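Local structure of dicer Related Helicase (Caenorhabditis elegans, 6M6S) at residues B[8-13]-B[116-121]; B[35-40]-B[130-135]; B[62-67]-B[154-159]. The protein binds double-stranded RNA through this C-terminal domain, a zinc-containing RIG-I-like module, and probably hydrolyses ATP in its helicase part. All coordinates share one frame; numbering follows the deposited sequence.

Interaction 1 (B[8-13]-B[116-121]); sequences KIYKLM and QDLFYI
L118 meets the ring of Y10. L118 CB stands over one face of that ring, offset toward the rim, 4.1 Å from Y10 CZ. The two side chains cross at about a right angle. L118 CD2 lies near the phenol oxygen, 3.9 Å from Y10 OH. L118 O also lies 3.5 Å from Y10 CE1. Two waters donate to L118 O. One of them also donates to the backbone O of K8. The other lies in plane at the edge of the Y10 ring and hydrogen-bonds to Y10 OH at 2.8 Å.

F119 comes next. Its CG sits between the backbone N and the carbonyl carbon (chi1 55°), and its ring lies beside that of Y10. The ring planes are 34° apart and the centroids 5.7 Å apart. The closest atoms of this pair are F119 CD2 and Y10 CD1, at 3.7 Å. Farther along the first segment, L12 CD1 makes a looser contact with F119 CZ at 4.4 Å. W111 of helix 111-117 and F97 of strand 95-99 also touch L12.

No direct hydrogen bond joins the two segments. Apolar packing therefore holds the chain leaving the helix against 8-13, the segment leading into strand 11-14, and water links the polar backbone and phenol groups at its border.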
loop_
_atom_site.group_PDB
_atom_site.type_symbol
_atom_site.label_atom_id
_atom_site.label_comp_id
_atom_site.label_asym_id
_atom_site.label_seq_id
_atom_site.Cartn_x
_atom_site.Cartn_y
_atom_site.Cartn_z
ATOM N N LYS B 8 -19.947 1.391 1.496
ATOM C CA LYS B 8 -19.514 2.359 2.492
ATOM C C LYS B 8 -18.841 3.604 1.939
ATOM O O LYS B 8 -18.093 3.551 0.944
ATOM C CB LYS B 8 -18.560 1.681 3.440
ATOM C CG LYS B 8 -19.218 0.466 4.104
ATOM C CD LYS B 8 -18.287 -0.218 5.111
ATOM C CE LYS B 8 -18.986 -1.411 5.793
ATOM N NZ LYS B 8 -18.021 -2.400 6.379
ATOM N N ILE B 9 -19.070 4.725 2.611
ATOM C CA ILE B 9 -18.364 5.939 2.283
ATOM C C ILE B 9 -17.088 6.012 3.112
ATOM O O ILE B 9 -17.066 5.657 4.313
ATOM C CB ILE B 9 -19.242 7.142 2.543
ATOM C CG1 ILE B 9 -20.440 7.049 1.589
ATOM C CG2 ILE B 9 -18.444 8.444 2.373
ATOM C CD1 ILE B 9 -21.423 8.167 1.704
ATOM N N TYR B 10 -15.991 6.408 2.461
ATOM C CA TYR B 10 -14.733 6.561 3.129
ATOM C C TYR B 10 -14.304 7.989 3.155
ATOM O O TYR B 10 -14.584 8.750 2.220
ATOM C CB TYR B 10 -13.621 5.735 2.401
ATOM C CG TYR B 10 -13.761 4.254 2.651
ATOM C CD1 TYR B 10 -14.760 3.517 2.033
ATOM C CD2 TYR B 10 -12.888 3.606 3.484
ATOM C CE1 TYR B 10 -14.914 2.155 2.248
ATOM C CE2 TYR B 10 -13.043 2.239 3.721
ATOM C CZ TYR B 10 -14.023 1.531 3.072
ATOM O OH TYR B 10 -14.169 0.189 3.280
ATOM N N LYS B 11 -13.583 8.363 4.212
ATOM C CA LYS B 11 -12.907 9.644 4.235
ATOM C C LYS B 11 -11.518 9.494 3.645
ATOM O O LYS B 11 -10.813 8.509 3.945
ATOM C CB LYS B 11 -12.768 10.088 5.677
ATOM C CG LYS B 11 -14.079 10.579 6.239
ATOM C CD LYS B 11 -13.890 11.075 7.659
ATOM C CE LYS B 11 -15.240 11.075 8.388
ATOM N NZ LYS B 11 -15.019 11.318 9.845
ATOM N N LEU B 12 -11.074 10.418 2.800
ATOM C CA LEU B 12 -9.699 10.395 2.289
ATOM C C LEU B 12 -8.878 11.399 3.075
ATOM O O LEU B 12 -9.194 12.625 3.043
ATOM C CB LEU B 12 -9.662 10.807 0.812
ATOM C CG LEU B 12 -9.984 9.667 -0.175
ATOM C CD1 LEU B 12 -11.298 8.968 0.086
ATOM C CD2 LEU B 12 -9.894 10.163 -1.647
ATOM N N MET B 13 -7.823 10.949 3.768
ATOM C CA MET B 13 -7.074 11.812 4.694
ATOM C C MET B 13 -5.620 11.841 4.310
ATOM O O MET B 13 -5.133 10.879 3.728
ATOM C CB MET B 13 -7.071 11.253 6.116
ATOM C CG MET B 13 -8.258 10.423 6.478
ATOM S SD MET B 13 -9.592 11.541 6.798
ATOM C CE MET B 13 -9.161 12.262 8.372
ATOM N N GLN B 116 -10.952 -2.257 -5.996
ATOM C CA GLN B 116 -11.158 -3.634 -5.707
ATOM C C GLN B 116 -11.571 -3.906 -4.265
ATOM O O GLN B 116 -12.367 -4.794 -4.010
ATOM C CB GLN B 116 -9.877 -4.399 -6.006
ATOM C CG GLN B 116 -10.075 -5.876 -6.100
ATOM C CD GLN B 116 -8.822 -6.620 -6.593
ATOM O OE1 GLN B 116 -7.945 -6.030 -7.236
ATOM N NE2 GLN B 116 -8.738 -7.909 -6.281
ATOM N N ASP B 117 -11.000 -3.156 -3.330
ATOM C CA ASP B 117 -11.086 -3.570 -1.935
ATOM C C ASP B 117 -12.070 -2.654 -1.189
ATOM O O ASP B 117 -12.780 -3.105 -0.267
ATOM C CB ASP B 117 -9.720 -3.379 -1.299
ATOM C CG ASP B 117 -8.657 -4.383 -1.828
ATOM O OD1 ASP B 117 -9.032 -5.344 -2.529
ATOM O OD2 ASP B 117 -7.454 -4.184 -1.530
ATOM N N LEU B 118 -12.167 -1.386 -1.592
ATOM C CA LEU B 118 -12.807 -0.418 -0.688
ATOM C C LEU B 118 -14.106 0.156 -1.241
ATOM O O LEU B 118 -15.159 0.076 -0.595
ATOM C CB LEU B 118 -11.855 0.745 -0.327
ATOM C CG LEU B 118 -10.490 0.354 0.311
ATOM C CD1 LEU B 118 -9.651 1.581 0.690
ATOM C CD2 LEU B 118 -10.747 -0.519 1.573
ATOM N N PHE B 119 -14.039 0.790 -2.412
ATOM C CA PHE B 119 -15.264 1.391 -2.935
ATOM C C PHE B 119 -15.276 1.511 -4.467
ATOM O O PHE B 119 -14.220 1.662 -5.090
ATOM C CB PHE B 119 -15.504 2.773 -2.306
ATOM C CG PHE B 119 -14.345 3.758 -2.443
ATOM C CD1 PHE B 119 -14.232 4.621 -3.541
ATOM C CD2 PHE B 119 -13.417 3.898 -1.417
ATOM C CE1 PHE B 119 -13.183 5.567 -3.609
ATOM C CE2 PHE B 119 -12.366 4.806 -1.486
ATOM C CZ PHE B 119 -12.231 5.647 -2.597
ATOM N N TYR B 120 -16.473 1.420 -5.054
ATOM C CA TYR B 120 -16.650 1.672 -6.478
ATOM C C TYR B 120 -16.286 3.116 -6.863
ATOM O O TYR B 120 -16.644 4.078 -6.138
ATOM C CB TYR B 120 -18.124 1.408 -6.766
ATOM C CG TYR B 120 -18.631 1.912 -8.073
ATOM C CD1 TYR B 120 -18.359 1.253 -9.255
ATOM C CD2 TYR B 120 -19.389 3.040 -8.112
ATOM C CE1 TYR B 120 -18.862 1.727 -10.470
ATOM C CE2 TYR B 120 -19.887 3.527 -9.309
ATOM C CZ TYR B 120 -19.615 2.868 -10.492
ATOM O OH TYR B 120 -20.144 3.396 -11.677
ATOM N N ILE B 121 -15.594 3.287 -7.995
ATOM C CA ILE B 121 -15.262 4.618 -8.528
ATOM C C ILE B 121 -15.823 4.665 -9.938
ATOM O O ILE B 121 -15.489 3.833 -10.801
ATOM C CB ILE B 121 -13.708 4.846 -8.537
ATOM C CG1 ILE B 121 -13.223 4.781 -7.095
ATOM C CG2 ILE B 121 -13.362 6.226 -9.157
ATOM C CD1 ILE B 121 -11.719 4.913 -6.930
HETATM O O HOH W 1 -17.959 0.747 -0.677
HETATM O O HOH W 2 -16.044 -1.117 1.717
#

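Interaction 2 (B[35-40]-B[130-135])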
loop_
_atom_site.group_PDB
_atom_site.type_symbol
_atom_site.label_atom_id
_atom_site.label_comp_id
_atom_site.label_asym_id
_atom_site.label_seq_id
_atom_site.Cartn_x
_atom_site.Cartn_y
_atom_site.Cartn_z
ATOM N N MET B 35 -9.585 11.577 -10.203
ATOM C CA MET B 35 -9.581 13.014 -9.895
ATOM C C MET B 35 -10.601 13.325 -8.829
ATOM O O MET B 35 -11.575 12.604 -8.669
ATOM C CB MET B 35 -9.949 13.814 -11.156
ATOM C CG MET B 35 -9.145 13.352 -12.384
ATOM S SD MET B 35 -7.353 13.460 -12.207
ATOM C CE MET B 35 -7.212 15.263 -12.157
ATOM N N VAL B 36 -10.439 14.465 -8.134
ATOM C CA VAL B 36 -11.433 14.870 -7.140
ATOM C C VAL B 36 -12.443 15.856 -7.713
ATOM O O VAL B 36 -12.062 16.953 -8.194
ATOM C CB VAL B 36 -10.722 15.503 -5.893
ATOM C CG1 VAL B 36 -11.795 15.850 -4.814
ATOM C CG2 VAL B 36 -9.608 14.594 -5.318
ATOM N N PHE B 37 -13.732 15.507 -7.660
ATOM C CA PHE B 37 -14.792 16.421 -8.161
ATOM C C PHE B 37 -15.637 17.003 -7.035
ATOM O O PHE B 37 -16.820 17.216 -7.209
ATOM C CB PHE B 37 -15.712 15.676 -9.165
ATOM C CG PHE B 37 -15.016 15.321 -10.477
ATOM C CD1 PHE B 37 -14.170 14.219 -10.573
ATOM C CD2 PHE B 37 -15.271 16.084 -11.643
ATOM C CE1 PHE B 37 -13.536 13.888 -11.799
ATOM C CE2 PHE B 37 -14.619 15.759 -12.866
ATOM C CZ PHE B 37 -13.755 14.635 -12.928
ATOM N N ASP B 38 -15.016 17.314 -5.898
ATOM C CA ASP B 38 -15.674 18.057 -4.807
ATOM C C ASP B 38 -15.127 19.497 -4.898
ATOM O O ASP B 38 -13.919 19.694 -4.677
ATOM C CB ASP B 38 -15.291 17.440 -3.447
ATOM C CG ASP B 38 -15.806 18.208 -2.262
ATOM O OD1 ASP B 38 -16.463 19.262 -2.436
ATOM O OD2 ASP B 38 -15.531 17.796 -1.113
ATOM N N PRO B 39 -15.979 20.478 -5.227
ATOM C CA PRO B 39 -15.444 21.847 -5.379
ATOM C C PRO B 39 -14.878 22.389 -4.074
ATOM O O PRO B 39 -13.997 23.283 -4.095
ATOM C CB PRO B 39 -16.656 22.660 -5.853
ATOM C CG PRO B 39 -17.821 21.857 -5.465
ATOM C CD PRO B 39 -17.407 20.393 -5.541
ATOM N N SER B 40 -15.265 21.795 -2.942
ATOM C CA SER B 40 -14.700 22.258 -1.651
ATOM C C SER B 40 -13.289 21.844 -1.396
ATOM O O SER B 40 -12.674 22.362 -0.463
ATOM C CB SER B 40 -15.541 21.712 -0.478
ATOM O OG SER B 40 -16.850 22.195 -0.610
ATOM N N ARG B 130 -19.327 20.029 -14.283
ATOM C CA ARG B 130 -20.030 21.284 -14.106
ATOM C C ARG B 130 -19.885 21.881 -12.721
ATOM O O ARG B 130 -19.713 23.075 -12.605
ATOM C CB ARG B 130 -21.487 21.115 -14.445
ATOM C CG ARG B 130 -21.700 20.710 -15.871
ATOM C CD ARG B 130 -23.182 20.531 -16.110
ATOM N NE ARG B 130 -23.926 21.770 -15.872
ATOM C CZ ARG B 130 -24.183 22.668 -16.812
ATOM N NH1 ARG B 130 -23.765 22.481 -18.057
ATOM N NH2 ARG B 130 -24.856 23.753 -16.509
ATOM N N ILE B 131 -19.923 21.050 -11.668
ATOM C CA ILE B 131 -19.772 21.626 -10.329
ATOM C C ILE B 131 -18.339 22.139 -10.089
ATOM O O ILE B 131 -18.097 22.980 -9.191
ATOM C CB ILE B 131 -20.226 20.641 -9.208
ATOM C CG1 ILE B 131 -20.437 21.379 -7.875
ATOM C CG2 ILE B 131 -19.271 19.455 -9.075
ATOM C CD1 ILE B 131 -21.884 21.703 -7.561
ATOM N N MET B 132 -17.364 21.657 -10.879
ATOM C CA MET B 132 -15.990 22.078 -10.655
ATOM C C MET B 132 -15.602 23.335 -11.454
ATOM O O MET B 132 -14.543 23.926 -11.203
ATOM C CB MET B 132 -15.010 20.935 -10.980
ATOM C CG MET B 132 -15.154 19.766 -10.012
ATOM S SD MET B 132 -14.772 20.156 -8.323
ATOM C CE MET B 132 -13.029 20.279 -8.359
ATOM N N LEU B 133 -16.442 23.677 -12.416
ATOM C CA LEU B 133 -16.133 24.705 -13.414
ATOM C C LEU B 133 -15.561 25.991 -12.798
ATOM O O LEU B 133 -14.439 26.415 -13.084
ATOM C CB LEU B 133 -17.403 25.056 -14.129
ATOM C CG LEU B 133 -17.556 24.714 -15.602
ATOM C CD1 LEU B 133 -16.644 23.572 -16.010
ATOM C CD2 LEU B 133 -19.064 24.426 -15.893
ATOM N N ASN B 134 -16.313 26.552 -11.880
ATOM C CA ASN B 134 -15.866 27.811 -11.325
ATOM C C ASN B 134 -15.515 27.712 -9.856
ATOM O O ASN B 134 -15.645 28.694 -9.116
ATOM C CB ASN B 134 -16.940 28.866 -11.540
ATOM C CG ASN B 134 -17.306 29.044 -13.004
ATOM O OD1 ASN B 134 -18.467 28.928 -13.382
ATOM N ND2 ASN B 134 -16.309 29.296 -13.839
ATOM N N ALA B 135 -15.018 26.540 -9.466
ATOM C CA ALA B 135 -14.720 26.231 -8.091
ATOM C C ALA B 135 -13.601 27.093 -7.536
ATOM O O ALA B 135 -13.474 27.180 -6.299
ATOM C CB ALA B 135 -14.354 24.738 -7.953
HETATM O O HOH W 3 -13.355 25.679 -3.262
#
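M132 lays its side chain across the backbone of F37, D38 and P39. From CB, the first torsion puts CG beside its own backbone N (chi1 -66°). CG then packs on F37, 3.8 Å from F37 CA and 4.0 Å from F37 CD2. The two side chains cross at about a right angle. F129 of helix 126-132 adds an edge-to-face pair with F37. The M132 chain bends at the next two torsions. SD rests on the D38-P39 link, 3.3 Å from P39 N, and also touches P39 CD. The terminal CE ends 3.5 Å from V36 O, a buried carbonyl oxygen with no polar partner in the model. W42 also touches M132.

P39 carries the outer part of the contact. Its CG meets I131 CG1 at 3.6 Å, and its CB meets A135 CB at 3.7 Å. I131 CG2 lies against F37 O. The backbone of M132 to A135 forms a type I beta turn, closed by A135 N to M132 O, which brings A135 back to the proline.

The CB of D38 points away from this packing. D38 OD1 accepts from S40 N at 2.8 Å, from above the carboxylate plane. This is an Asx turn. The contact packs this Asx turn, which follows strand 33-36, against the type I beta turn M132-A135.

Interaction 3 (B[62-67]-B[154-159]); sequences QPLSDI and RQHNKQ
Strand 61-69, of the antiparallel sheet 45-48, 61-69, 75-82, 85-90, packs here against the long C-terminal helix 140-167. Q62 and H156 form the centre of the contact. Q62 CB makes a CH-pi contact over the face of the H156 ring, 3.7 Å from the centroid. Q62 CG lies over the same face, nearer the rim. Q62 CD passes beyond the rim, 3.5 Å from H156 CD2. The amide is stacked on the imidazole, with the planes 24° apart. H156 CG is anti to its backbone N (chi1 -178°), which sets CG on the strand side.

Past the ring, the Q62 amide reaches the next helix residue. Q62 NE2 donates to N157 OD1 at 2.7 Å. The donor lies in the carbonyl plane of N157, while the oxygen is tilted from the amide plane of Q62. Q62 OE1 is hydrogen-bonded to S153 OG on the same helix, so both ends of the amide are held. An alanine at Q62 would probably leave N157 OD1 and S153 OG without this mate and uncover the CD2 side of the H156 ring.

P63 and L64 add apolar contacts. P63 CD lies 4.0 Å from the ring atom H156 CE1, and L64 CD2 lies 3.9 Å from H156 CB. P63 also packs on a modified base of the bound RNA. A water at the ring edge, in plane, bonds to H156 ND1 and donates to P63 O. H156 NE2 has a weak hydrogen bond to S58 O.

The strand and helix segments run at 144° to each other, with axes 9.5 Å apart. Strand 75-82 pairs with strand 61-69 beside the contact, and Y86 of strand 85-90 touches L64.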
loop_
_atom_site.group_PDB
_atom_site.type_symbol
_atom_site.label_atom_id
_atom_site.label_comp_id
_atom_site.label_asym_id
_atom_site.label_seq_id
_atom_site.Cartn_x
_atom_site.Cartn_y
_atom_site.Cartn_z
ATOM N N GLN B 62 -3.756 18.030 -19.076
ATOM C CA GLN B 62 -2.440 18.627 -18.793
ATOM C C GLN B 62 -2.073 18.441 -17.342
ATOM O O GLN B 62 -2.770 18.962 -16.488
ATOM C CB GLN B 62 -2.492 20.151 -19.069
ATOM C CG GLN B 62 -3.179 20.524 -20.358
ATOM C CD GLN B 62 -3.117 22.016 -20.645
ATOM O OE1 GLN B 62 -2.900 22.834 -19.734
ATOM N NE2 GLN B 62 -3.256 22.372 -21.916
ATOM N N PRO B 63 -0.999 17.677 -17.023
ATOM C CA PRO B 63 -0.521 17.668 -15.640
ATOM C C PRO B 63 0.093 19.039 -15.322
ATOM O O PRO B 63 0.968 19.470 -16.062
ATOM C CB PRO B 63 0.588 16.598 -15.657
ATOM C CG PRO B 63 0.319 15.788 -17.000
ATOM C CD PRO B 63 -0.105 16.904 -17.913
ATOM N N LEU B 64 -0.366 19.721 -14.266
ATOM C CA LEU B 64 0.131 21.089 -14.012
ATOM C C LEU B 64 0.768 21.232 -12.601
ATOM O O LEU B 64 1.678 20.459 -12.253
ATOM C CB LEU B 64 -0.976 22.101 -14.246
ATOM C CG LEU B 64 -1.596 22.157 -15.651
ATOM C CD1 LEU B 64 -2.839 23.096 -15.657
ATOM C CD2 LEU B 64 -0.537 22.674 -16.675
ATOM N N SER B 65 0.266 22.151 -11.767
ATOM C CA SER B 65 0.934 22.509 -10.499
ATOM C C SER B 65 0.930 21.389 -9.465
ATOM O O SER B 65 0.023 20.558 -9.452
ATOM C CB SER B 65 0.214 23.717 -9.893
ATOM O OG SER B 65 -0.061 24.663 -10.915
ATOM N N ASP B 66 1.916 21.357 -8.588
ATOM C CA ASP B 66 1.868 20.389 -7.482
ATOM C C ASP B 66 0.770 20.813 -6.518
ATOM O O ASP B 66 0.446 22.012 -6.425
ATOM C CB ASP B 66 3.211 20.367 -6.743
ATOM C CG ASP B 66 4.218 19.471 -7.428
ATOM O OD1 ASP B 66 3.802 18.372 -7.879
ATOM O OD2 ASP B 66 5.390 19.871 -7.544
ATOM N N ILE B 67 0.164 19.862 -5.788
ATOM C CA ILE B 67 -0.764 20.176 -4.682
ATOM C C ILE B 67 -0.203 19.663 -3.364
ATOM O O ILE B 67 0.413 18.551 -3.320
ATOM C CB ILE B 67 -2.162 19.617 -4.889
ATOM C CG1 ILE B 67 -2.139 18.119 -5.299
ATOM C CG2 ILE B 67 -2.917 20.534 -5.940
ATOM C CD1 ILE B 67 -3.579 17.505 -5.315
ATOM N N ARG B 154 -0.458 28.051 -19.218
ATOM C CA ARG B 154 0.005 28.843 -20.353
ATOM C C ARG B 154 1.372 28.342 -20.807
ATOM O O ARG B 154 1.655 28.272 -22.011
ATOM C CB ARG B 154 0.039 30.330 -20.016
ATOM C CG ARG B 154 -1.327 31.041 -20.215
ATOM C CD ARG B 154 -1.244 32.594 -20.315
ATOM N NE ARG B 154 -0.604 33.161 -19.135
ATOM C CZ ARG B 154 -1.245 33.473 -18.006
ATOM N NH1 ARG B 154 -2.562 33.326 -17.907
ATOM N NH2 ARG B 154 -0.568 33.952 -16.974
ATOM N N GLN B 155 2.237 28.007 -19.862
ATOM C CA GLN B 155 3.537 27.452 -20.182
ATOM C C GLN B 155 3.433 26.093 -20.815
ATOM O O GLN B 155 4.242 25.741 -21.612
ATOM C CB GLN B 155 4.411 27.292 -18.962
ATOM C CG GLN B 155 4.903 28.534 -18.283
ATOM C CD GLN B 155 5.880 29.330 -19.120
ATOM O OE1 GLN B 155 6.805 28.794 -19.718
ATOM N NE2 GLN B 155 5.676 30.614 -19.147
ATOM N N HIS B 156 2.481 25.298 -20.376
ATOM C CA HIS B 156 2.238 23.972 -20.949
ATOM C C HIS B 156 1.784 24.137 -22.392
ATOM O O HIS B 156 2.254 23.430 -23.284
ATOM C CB HIS B 156 1.151 23.251 -20.164
ATOM C CG HIS B 156 0.858 21.857 -20.644
ATOM N ND1 HIS B 156 1.284 20.735 -19.977
ATOM C CD2 HIS B 156 0.184 21.409 -21.735
ATOM C CE1 HIS B 156 0.887 19.652 -20.617
ATOM N NE2 HIS B 156 0.215 20.033 -21.688
ATOM N N ASN B 157 0.861 25.069 -22.627
ATOM C CA ASN B 157 0.316 25.265 -23.969
ATOM C C ASN B 157 1.376 25.734 -24.924
ATOM O O ASN B 157 1.367 25.403 -26.117
ATOM C CB ASN B 157 -0.812 26.294 -23.960
ATOM C CG ASN B 157 -2.056 25.772 -23.298
ATOM O OD1 ASN B 157 -2.226 24.572 -23.160
ATOM N ND2 ASN B 157 -2.949 26.679 -22.897
ATOM N N LYS B 158 2.276 26.562 -24.416
ATOM C CA LYS B 158 3.321 27.098 -25.255
ATOM C C LYS B 158 4.284 26.013 -25.746
ATOM O O LYS B 158 4.693 26.050 -26.916
ATOM C CB LYS B 158 4.083 28.160 -24.504
ATOM C CG LYS B 158 5.141 28.762 -25.328
ATOM C CD LYS B 158 5.746 29.960 -24.634
ATOM C CE LYS B 158 6.843 30.612 -25.519
ATOM N NZ LYS B 158 8.083 29.774 -25.699
ATOM N N GLN B 159 4.618 25.063 -24.866
ATOM C CA GLN B 159 5.419 23.884 -25.233
ATOM C C GLN B 159 4.668 22.978 -26.211
ATOM O O GLN B 159 5.247 22.439 -27.170
ATOM C CB GLN B 159 5.781 23.058 -23.989
ATOM C CG GLN B 159 6.852 23.672 -23.108
ATOM C CD GLN B 159 8.145 23.944 -23.874
ATOM O OE1 GLN B 159 8.609 25.076 -23.947
ATOM N NE2 GLN B 159 8.728 22.901 -24.437
HETATM O O HOH W 4 2.863 20.817 -17.502
#

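From the N terminus, the chain first passes 8-13, then 35-40, then 62-67. The partner segments follow in the same order: 116-121, 130-135 and 154-159. Each contact thus closes a long loop, of 102, 89 and 86 residues, and every pair of loops crosses; none nests. Interaction 1 ties the segment leading into strand 11-14 to the chain leaving helix 111-117. Interaction 2 joins the chain after strand 33-36 to the end region of helix 126-132. Interaction 3 brings helix 140-167 onto strand 61-69. The contacts do not touch one another. Interactions 1 and 3 lie on opposite sides of the chain's centre, their own centres about 29 Å apart. Interaction 2 is about 19 Å from each, centre to centre.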